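Local coordinates for putative PadR-family transcriptional regulatory protein (Bacteroides fragilis, PDB 5H20) that probably binds DNA through a winged helix-turn-helix domain of the PadR family and regulates transcription as a dimer, at residues Ile33-Lys36 with Leu37-Arg41. Numbering follows the deposited sequence.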
ATOM      1  N   ILE A  33       0.795  10.031 -17.685  1.00 61.31           N
ATOM      2  CA  ILE A  33       1.000   9.067 -16.607  1.00 60.36           C
ATOM      3  C   ILE A  33       1.352   7.702 -17.197  1.00 62.27           C
ATOM      4  O   ILE A  33       2.361   7.113 -16.806  1.00 63.69           O
ATOM      5  CB  ILE A  33      -0.208   8.976 -15.634  1.00 57.40           C
ATOM      6  CG1 ILE A  33      -0.353  10.285 -14.853  1.00 56.42           C
ATOM      7  CG2 ILE A  33      -0.042   7.800 -14.661  1.00 57.03           C
ATOM      8  CD1 ILE A  33      -1.698  10.469 -14.178  1.00 54.84           C
ATOM      9  N   ILE A  34       0.536   7.246 -18.157  1.00 62.76           N
ATOM     10  CA  ILE A  34       0.763   5.989 -18.889  1.00 65.88           C
ATOM     11  C   ILE A  34       2.168   5.980 -19.509  1.00 69.97           C
ATOM     12  O   ILE A  34       2.886   4.977 -19.393  1.00 72.75           O
ATOM     13  CB  ILE A  34      -0.354   5.706 -19.945  1.00 66.69           C
ATOM     14  CG1 ILE A  34      -1.689   5.405 -19.241  1.00 63.97           C
ATOM     15  CG2 ILE A  34       0.028   4.556 -20.901  1.00 70.52           C
ATOM     16  CD1 ILE A  34      -2.940   5.642 -20.107  1.00 65.40           C
ATOM     17  N   GLN A  35       2.556   7.107 -20.108  1.00 70.79           N
ATOM     18  CA  GLN A  35       3.853   7.259 -20.770  1.00 75.71           C
ATOM     19  C   GLN A  35       5.038   7.222 -19.799  1.00 77.23           C
ATOM     20  O   GLN A  35       6.076   6.631 -20.111  1.00 81.79           O
ATOM     21  CB  GLN A  35       3.882   8.552 -21.588  1.00 76.55           C
ATOM     22  CG  GLN A  35       4.311   8.356 -23.032  1.00 81.89           C
ATOM     23  CD  GLN A  35       5.817   8.330 -23.222  1.00 87.21           C
ATOM     24  OE1 GLN A  35       6.400   7.274 -23.470  1.00 91.26           O
ATOM     25  NE2 GLN A  35       6.454   9.501 -23.122  1.00 88.34           N
ATOM     26  N   LYS A  36       4.880   7.855 -18.634  1.00 73.39           N
ATOM     27  CA  LYS A  36       5.933   7.885 -17.603  1.00 73.11           C
ATOM     28  C   LYS A  36       6.118   6.524 -16.949  1.00 72.01           C
ATOM     29  O   LYS A  36       7.232   6.160 -16.549  1.00 74.29           O
ATOM     30  CB  LYS A  36       5.645   8.960 -16.554  1.00 70.71           C
ATOM     31  CG  LYS A  36       5.962  10.368 -17.036  1.00 73.39           C
ATOM     32  CD  LYS A  36       5.506  11.408 -16.037  1.00 71.40           C
ATOM     33  CE  LYS A  36       5.817  12.812 -16.530  1.00 74.97           C
ATOM     34  NZ  LYS A  36       5.646  13.786 -15.424  1.00 73.80           N
ATOM     35  N   LEU A  37       5.012   5.787 -16.852  1.00 69.30           N
ATOM     36  CA  LEU A  37       5.011   4.397 -16.462  1.00 69.01           C
ATOM     37  C   LEU A  37       5.760   3.525 -17.485  1.00 73.04           C
ATOM     38  O   LEU A  37       6.513   2.634 -17.092  1.00 74.44           O
ATOM     39  CB  LEU A  37       3.571   3.903 -16.235  1.00 66.26           C
ATOM     40  CG  LEU A  37       2.838   4.388 -14.969  1.00 62.77           C
ATOM     41  CD1 LEU A  37       1.334   4.267 -15.127  1.00 61.10           C
ATOM     42  CD2 LEU A  37       3.284   3.658 -13.711  1.00 62.71           C
ATOM     43  N   LYS A  38       5.557   3.796 -18.782  1.00 75.23           N
ATOM     44  CA  LYS A  38       6.228   3.077 -19.880  1.00 79.71           C
ATOM     45  C   LYS A  38       7.752   3.196 -19.794  1.00 82.91           C
ATOM     46  O   LYS A  38       8.471   2.199 -19.961  1.00 86.12           O
ATOM     47  CB  LYS A  38       5.706   3.558 -21.246  1.00 82.78           C
ATOM     48  CG  LYS A  38       6.270   2.843 -22.472  1.00 88.73           C
ATOM     49  CD  LYS A  38       5.521   1.557 -22.775  1.00 89.37           C
ATOM     50  CE  LYS A  38       6.041   0.900 -24.045  1.00 96.16           C
ATOM     51  NZ  LYS A  38       5.448  -0.453 -24.218  1.00 97.02           N
ATOM     52  N   GLU A  39       8.219   4.415 -19.520  1.00 82.58           N
ATOM     53  CA  GLU A  39       9.626   4.729 -19.261  1.00 85.74           C
ATOM     54  C   GLU A  39      10.184   4.004 -18.037  1.00 84.64           C
ATOM     55  O   GLU A  39      11.381   3.735 -17.976  1.00 88.62           O
ATOM     56  CB  GLU A  39       9.803   6.242 -19.079  1.00 85.73           C
ATOM     57  CG  GLU A  39       9.882   7.032 -20.377  1.00 90.01           C
ATOM     58  CD  GLU A  39       9.610   8.516 -20.189  1.00 89.56           C
ATOM     59  OE1 GLU A  39      10.203   9.150 -19.281  1.00 89.13           O
ATOM     60  OE2 GLU A  39       8.797   9.061 -20.964  1.00 90.18           O
ATOM     61  N   ALA A  40       9.313   3.714 -17.067  1.00 80.06           N
ATOM     62  CA  ALA A  40       9.675   2.965 -15.855  1.00 79.68           C
ATOM     63  C   ALA A  40       9.569   1.446 -16.052  1.00 81.18           C
ATOM     64  O   ALA A  40       9.655   0.674 -15.079  1.00 81.50           O
ATOM     65  CB  ALA A  40       8.819   3.413 -14.676  1.00 75.32           C
ATOM     66  N   ARG A  41       9.417   1.030 -17.317  1.00 82.93           N
ATOM     67  CA  ARG A  41       9.228  -0.375 -17.732  1.00 84.64           C
ATOM     68  C   ARG A  41       7.930  -0.999 -17.196  1.00 80.65           C
ATOM     69  O   ARG A  41       7.853  -2.218 -16.973  1.00 82.14           O
ATOM     70  CB  ARG A  41      10.458  -1.249 -17.422  1.00 89.54           C
ATOM     71  CG  ARG A  41      11.770  -0.695 -17.958  1.00 94.45           C
ATOM     72  CD  ARG A  41      12.822  -1.779 -18.147  1.00100.55           C
ATOM     73  NE  ARG A  41      12.528  -2.662 -19.281  1.00103.35           N
ATOM     74  CZ  ARG A  41      12.735  -2.363 -20.566  1.00106.79           C
ATOM     75  NH1 ARG A  41      13.239  -1.183 -20.927  1.00107.99           N
ATOM     76  NH2 ARG A  41      12.424  -3.255 -21.499  1.00109.69           N
TER
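Ile33 and Leu37 stand one helical turn apart, their side chains running alongside each other in a common direction, with Ile33 CG2 resting 3.8 Å from Leu37 CD1. With chi1 -67°, CG1 of Ile33 sits beside the backbone N and CG2 anti to it, which turns that methyl down the helix to its neighbour. Leu37 also brings its branch point up beside the carbonyl oxygen, CG being 3.3 Å from Ile33 O, while the same oxygen accepts the helical bond from Leu37 N at 3.0 Å. This is the tight, buried flank: Leu37 packs on Cys18 and Leu22 of helix 5-23, and Ile33 reaches Leu53 of helix 46-58. Helix 30-39 thus joins the other two helices of the helix-turn-helix core expected of a PadR regulator. At its C-terminal end the bond from Ala40 N to Lys36 O is weak (3.3 Å), and a Schellman motif closes the helix: Leu42 N returns to Leu37 O and Arg41 N to Lys38 O, with Arg41, at positive phi, as C-prime. His104 of the second subunit meets this end, packing against Glu39 and Ala40. Lys36 lies against Leu22, its NZ forming a salt bridge with Glu26. The solvent flank is far looser. Here Gln35, bent at chi2 (-84°), brings NE2 to 3.2 Å from Glu39 OE2, amide and carboxylate planes turned 56° apart, on the outer side of the backbone bond from Glu39 N to Gln35 O.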